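Local coordinates for sulfatase (Bacteroides fragilis CAG:558, PDB 6USS), which probably hydrolyses aryl sulfate esters at a calcium-containing active site, as a gut bacterial member of the sulfatase family, at residues M40-G45 and M320-G325; N314-F319 and M360-P365. The protein carries 1 engineered substitution. All coordinates share one frame; numbering follows the deposited sequence.

Interaction 1. Residues M40-G45 and M320-G325; sequences MVDDMG and MSDNGG. With CA (calcium ion), chain C.
The calcium site of the sulfatase fold lies where parallel strands 35-41 and 315-321 run out into loops, bringing Asp42 and Asp43 against Asp322 and Asn323. Asp42 OD1 and Asp43 OD1 each bind the calcium ion at 2.3 Å, whereas Asp322 offers both oxygens unequally, OD2 at 2.2 Å and OD1 at 2.8 Å. Asn323 also belongs to the site. Aspartate's short arm suits it to set hard oxygens on a hard cation. Asp42 OD1 and Asp322 OD2 can come within 2.8 Å because the ion draws both and Arg92, hydrogen-bonded to each, probably offsets their repulsion. With CG between backbone N and carbonyl carbon (chi1 77°), the Asp322 carboxylate turns towards 40-45; there OD1 meets the calcium and, at 2.8 Å, Asp43 N, on the syn side, somewhat out of the carboxylate plane. Further from the metal, the short Ser321 hydroxyl reaches the neighbouring loop, OG donating to Met44 O at 2.8 Å. On the strands, Val41 N bonds to Met320 O, while the bent Met40 chain lays CE 3.7 Å from Met320 CG. Lys165 and Lys348 form salt bridges with Asp42 OD2 and Asp43 OD2 respectively, the oxygens not binding the ion. The remaining metal-site residue, engineered Cys88, stands where 3-oxoalanine is predicted in the natural enzyme. Acidic loops at the C-terminal ends of parallel strands thus frame the metal centre of this alkaline phosphatase clan sulfatase.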
loop_
_atom_site.group_PDB
_atom_site.type_symbol
_atom_site.label_atom_id
_atom_site.label_comp_id
_atom_site.label_asym_id
_atom_site.label_seq_id
_atom_site.Cartn_x
_atom_site.Cartn_y
_atom_site.Cartn_z
ATOM N N MET A 40 -7.816 4.223 18.494
ATOM C CA MET A 40 -8.100 5.657 18.484
ATOM C C MET A 40 -9.595 5.867 18.299
ATOM O O MET A 40 -10.164 5.465 17.273
ATOM C CB MET A 40 -7.327 6.373 17.371
ATOM C CG MET A 40 -7.561 7.873 17.318
ATOM S SD MET A 40 -6.750 8.829 18.632
ATOM C CE MET A 40 -5.040 8.398 18.326
ATOM N N VAL A 41 -10.223 6.515 19.278
ATOM C CA VAL A 41 -11.632 6.877 19.197
ATOM C C VAL A 41 -11.737 8.321 18.740
ATOM O O VAL A 41 -10.873 9.153 19.035
ATOM C CB VAL A 41 -12.332 6.665 20.551
ATOM C CG1 VAL A 41 -13.817 6.837 20.401
ATOM C CG2 VAL A 41 -11.988 5.288 21.095
ATOM N N ASP A 42 -12.797 8.627 18.003
ATOM C CA ASP A 42 -13.019 9.965 17.465
ATOM C C ASP A 42 -13.932 10.788 18.375
ATOM O O ASP A 42 -14.999 10.318 18.781
ATOM C CB ASP A 42 -13.634 9.879 16.070
ATOM C CG ASP A 42 -13.532 11.173 15.333
ATOM O OD1 ASP A 42 -12.575 11.919 15.634
ATOM O OD2 ASP A 42 -14.390 11.452 14.464
ATOM N N ASP A 43 -13.523 12.024 18.674
ATOM C CA ASP A 43 -14.362 12.975 19.410
ATOM C C ASP A 43 -14.820 12.432 20.763
ATOM O O ASP A 43 -15.896 12.790 21.248
ATOM C CB ASP A 43 -15.596 13.395 18.592
ATOM C CG ASP A 43 -15.240 14.166 17.329
ATOM O OD1 ASP A 43 -14.058 14.555 17.206
ATOM O OD2 ASP A 43 -16.141 14.379 16.473
ATOM N N MET A 44 -14.025 11.566 21.387
ATOM C CA MET A 44 -14.361 11.017 22.694
ATOM C C MET A 44 -13.797 11.914 23.802
ATOM O O MET A 44 -12.608 12.247 23.793
ATOM C CB MET A 44 -13.827 9.586 22.812
ATOM C CG MET A 44 -14.034 8.929 24.175
ATOM S SD MET A 44 -13.264 7.304 24.348
ATOM C CE MET A 44 -13.682 6.896 26.048
ATOM N N GLY A 45 -14.658 12.306 24.770
ATOM C CA GLY A 45 -14.229 13.190 25.836
ATOM C C GLY A 45 -13.528 12.476 27.003
ATOM O O GLY A 45 -13.620 11.263 27.191
ATOM N N MET A 320 -6.577 5.767 22.959
ATOM C CA MET A 320 -6.455 7.211 22.844
ATOM C C MET A 320 -7.707 7.765 22.176
ATOM O O MET A 320 -8.463 7.039 21.527
ATOM C CB MET A 320 -5.189 7.576 22.065
ATOM C CG MET A 320 -4.925 9.063 21.933
ATOM S SD MET A 320 -4.885 9.873 23.532
ATOM C CE MET A 320 -4.088 11.422 23.092
ATOM N N SER A 321 -7.931 9.060 22.365
ATOM C CA SER A 321 -8.952 9.790 21.635
ATOM C C SER A 321 -8.317 11.026 21.013
ATOM O O SER A 321 -7.327 11.558 21.517
ATOM C CB SER A 321 -10.126 10.188 22.538
ATOM O OG SER A 321 -11.053 10.975 21.808
ATOM N N ASP A 322 -8.914 11.503 19.921
ATOM C CA ASP A 322 -8.269 12.542 19.130
ATOM C C ASP A 322 -8.659 13.966 19.518
ATOM O O ASP A 322 -7.961 14.894 19.104
ATOM C CB ASP A 322 -8.553 12.327 17.638
ATOM C CG ASP A 322 -9.949 12.758 17.247
ATOM O OD1 ASP A 322 -10.870 12.675 18.094
ATOM O OD2 ASP A 322 -10.115 13.210 16.096
ATOM N N ASN A 323 -9.750 14.172 20.255
ATOM C CA ASN A 323 -10.098 15.496 20.786
ATOM C C ASN A 323 -11.289 15.345 21.729
ATOM O O ASN A 323 -11.818 14.245 21.922
ATOM C CB ASN A 323 -10.393 16.526 19.688
ATOM C CG ASN A 323 -11.472 16.073 18.729
ATOM O OD1 ASN A 323 -12.639 15.924 19.116
ATOM N ND2 ASN A 323 -11.097 15.865 17.465
ATOM N N GLY A 324 -11.702 16.471 22.330
ATOM C CA GLY A 324 -12.774 16.440 23.311
ATOM C C GLY A 324 -14.138 16.140 22.708
ATOM O O GLY A 324 -14.377 16.259 21.504
ATOM N N GLY A 325 -15.061 15.720 23.565
ATOM C CA GLY A 325 -16.408 15.455 23.100
ATOM C C GLY A 325 -17.084 16.714 22.591
ATOM O O GLY A 325 -16.758 17.832 22.992
HETATM CA CA CA C . -12.147 14.141 16.030
#

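Interaction 2. Residues N314-F319 and M360-P365; sequences NTIVIF and MIVRWP
Ile316 lies over one face of the Trp364 indole, its CD1 3.5 Å from the centroid of the five-membered ring and only 9° off the normal, a CH-pi contact. With CG1 anti to the carbonyl carbon (chi1 -63°), CG1 and CD1 run across the face, CG1 nearest Trp364 CD1 at 3.5 Å; this extended branch (chi2 176°) offers C-H groups to the pi face. Beyond this pair the strands run antiparallel. Val317 and Arg363 exchange two backbone bonds, the shorter from Arg363 N to Val317 O at 2.9 Å, and Phe319 and Ile361 form the next hydrogen-bonded pair, Phe319 N to Ile361 O at 2.8 Å. Between them, Ile318 and Val362 make a non-hydrogen-bonded pair whose CG2 methyls meet at 3.9 Å; beta-branched residues favour such extended backbones. On the other face the buried Arg363 packs beside Val317, NH2 lying 3.9 Å from Val317 CG2, and against Leu72, Met303 and Leu306, while NH1 hydrogen-bonds Gln75 OE1. Helices 67-74 and 283-308 cover this face, and helix 383-390 packs on that of Ile318. Strand 315-321 pairs in parallel with strand 35-41, and strand 357-363 antiparallel with 77-83, which places this pair inside the large mixed sheet.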
loop_
_atom_site.group_PDB
_atom_site.type_symbol
_atom_site.label_atom_id
_atom_site.label_comp_id
_atom_site.label_asym_id
_atom_site.label_seq_id
_atom_site.Cartn_x
_atom_site.Cartn_y
_atom_site.Cartn_z
ATOM N N ASN A 314 2.681 -10.345 24.033
ATOM C CA ASN A 314 3.647 -9.647 23.204
ATOM C C ASN A 314 2.977 -8.588 22.330
ATOM O O ASN A 314 3.420 -8.327 21.208
ATOM C CB ASN A 314 4.444 -10.638 22.360
ATOM C CG ASN A 314 5.799 -10.063 21.907
ATOM O OD1 ASN A 314 6.362 -9.162 22.555
ATOM N ND2 ASN A 314 6.318 -10.572 20.781
ATOM N N THR A 315 1.917 -7.953 22.840
ATOM C CA THR A 315 1.217 -6.898 22.118
ATOM C C THR A 315 1.014 -5.696 23.020
ATOM O O THR A 315 0.522 -5.833 24.143
ATOM C CB THR A 315 -0.141 -7.371 21.596
ATOM O OG1 THR A 315 0.043 -8.405 20.616
ATOM C CG2 THR A 315 -0.889 -6.206 20.974
ATOM N N ILE A 316 1.382 -4.528 22.523
ATOM C CA ILE A 316 1.128 -3.265 23.198
ATOM C C ILE A 316 -0.205 -2.709 22.710
ATOM O O ILE A 316 -0.453 -2.621 21.500
ATOM C CB ILE A 316 2.267 -2.269 22.936
ATOM C CG1 ILE A 316 3.581 -2.772 23.510
ATOM C CG2 ILE A 316 1.951 -0.923 23.530
ATOM C CD1 ILE A 316 4.755 -1.854 23.180
ATOM N N VAL A 317 -1.063 -2.329 23.647
ATOM C CA VAL A 317 -2.350 -1.726 23.345
ATOM C C VAL A 317 -2.314 -0.293 23.854
ATOM O O VAL A 317 -2.071 -0.050 25.044
ATOM C CB VAL A 317 -3.506 -2.515 23.977
ATOM C CG1 VAL A 317 -4.841 -1.840 23.679
ATOM C CG2 VAL A 317 -3.495 -3.960 23.505
ATOM N N ILE A 318 -2.532 0.660 22.952
ATOM C CA ILE A 318 -2.613 2.067 23.315
ATOM C C ILE A 318 -4.014 2.551 22.994
ATOM O O ILE A 318 -4.439 2.526 21.832
ATOM C CB ILE A 318 -1.568 2.927 22.593
ATOM C CG1 ILE A 318 -0.159 2.350 22.743
ATOM C CG2 ILE A 318 -1.600 4.320 23.172
ATOM C CD1 ILE A 318 0.872 2.996 21.825
ATOM N N PHE A 319 -4.721 2.999 24.022
ATOM C CA PHE A 319 -6.040 3.593 23.891
ATOM C C PHE A 319 -5.896 5.106 23.897
ATOM O O PHE A 319 -5.192 5.661 24.755
ATOM C CB PHE A 319 -6.955 3.150 25.032
ATOM C CG PHE A 319 -8.376 3.567 24.862
ATOM C CD1 PHE A 319 -8.787 4.848 25.213
ATOM C CD2 PHE A 319 -9.313 2.676 24.377
ATOM C CE1 PHE A 319 -10.108 5.230 25.069
ATOM C CE2 PHE A 319 -10.640 3.056 24.222
ATOM C CZ PHE A 319 -11.036 4.335 24.570
ATOM N N MET A 360 -6.501 8.105 27.960
ATOM C CA MET A 360 -5.380 7.382 27.380
ATOM C C MET A 360 -4.950 6.256 28.306
ATOM O O MET A 360 -4.831 6.439 29.522
ATOM C CB MET A 360 -4.209 8.319 27.093
ATOM C CG MET A 360 -3.010 7.653 26.453
ATOM S SD MET A 360 -1.640 8.818 26.312
ATOM C CE MET A 360 -0.288 7.687 26.014
ATOM N N ILE A 361 -4.723 5.085 27.719
ATOM C CA ILE A 361 -4.380 3.877 28.461
ATOM C C ILE A 361 -3.302 3.134 27.689
ATOM O O ILE A 361 -3.335 3.077 26.454
ATOM C CB ILE A 361 -5.604 2.960 28.673
ATOM C CG1 ILE A 361 -6.806 3.744 29.212
ATOM C CG2 ILE A 361 -5.252 1.832 29.603
ATOM C CD1 ILE A 361 -8.045 2.878 29.413
ATOM N N VAL A 362 -2.345 2.554 28.403
ATOM C CA VAL A 362 -1.342 1.727 27.752
ATOM C C VAL A 362 -1.202 0.426 28.524
ATOM O O VAL A 362 -0.943 0.436 29.737
ATOM C CB VAL A 362 0.013 2.438 27.632
ATOM C CG1 VAL A 362 1.086 1.445 27.213
ATOM C CG2 VAL A 362 -0.079 3.603 26.649
ATOM N N ARG A 363 -1.400 -0.686 27.826
ATOM C CA ARG A 363 -1.035 -2.001 28.319
ATOM C C ARG A 363 0.224 -2.402 27.580
ATOM O O ARG A 363 0.347 -2.159 26.378
ATOM C CB ARG A 363 -2.145 -3.033 28.090
ATOM C CG ARG A 363 -1.869 -4.406 28.729
ATOM C CD ARG A 363 -3.079 -5.346 28.643
ATOM N NE ARG A 363 -3.282 -5.904 27.306
ATOM C CZ ARG A 363 -4.380 -6.558 26.917
ATOM N NH1 ARG A 363 -5.387 -6.748 27.763
ATOM N NH2 ARG A 363 -4.470 -7.033 25.676
ATOM N N TRP A 364 1.167 -2.966 28.309
ATOM C CA TRP A 364 2.459 -3.395 27.789
ATOM C C TRP A 364 2.963 -4.455 28.762
ATOM O O TRP A 364 3.743 -4.145 29.678
ATOM C CB TRP A 364 3.407 -2.198 27.683
ATOM C CG TRP A 364 4.710 -2.467 26.984
ATOM C CD1 TRP A 364 5.157 -3.662 26.503
ATOM C CD2 TRP A 364 5.735 -1.509 26.689
ATOM N NE1 TRP A 364 6.397 -3.508 25.919
ATOM C CE2 TRP A 364 6.773 -2.195 26.023
ATOM C CE3 TRP A 364 5.870 -0.135 26.913
ATOM C CZ2 TRP A 364 7.934 -1.558 25.594
ATOM C CZ3 TRP A 364 7.021 0.500 26.474
ATOM C CH2 TRP A 364 8.039 -0.214 25.820
ATOM N N PRO A 365 2.498 -5.697 28.628
ATOM C CA PRO A 365 2.770 -6.713 29.660
ATOM C C PRO A 365 4.262 -6.971 29.832
ATOM O O PRO A 365 5.006 -7.114 28.857
ATOM C CB PRO A 365 2.033 -7.954 29.137
ATOM C CG PRO A 365 1.026 -7.423 28.137
ATOM C CD PRO A 365 1.659 -6.215 27.530
#

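From the N terminus the chain leaves strand 35-41 through residues 40-45, and 274 residues pass before 320-325 closes interaction 1. Residues 314-319 come just before, on the same strand; 40 residues separate them from 360-365, which closes interaction 2. The two loops therefore cross rather than nest. Strand 315-321 belongs to both, pairing with 35-41 in parallel and with 357-363 antiparallel, so three strands of one sheet are joined. The contacts also touch: Met44 SD and Val41 CG2 each lie 3.7 Å from Phe319 CZ, and Met320 packs on Met360. Interaction 1 holds the calcium ion at the strand ends, and interaction 2, its centre about 17 Å from that of interaction 1, extends the same sheet away from the ion.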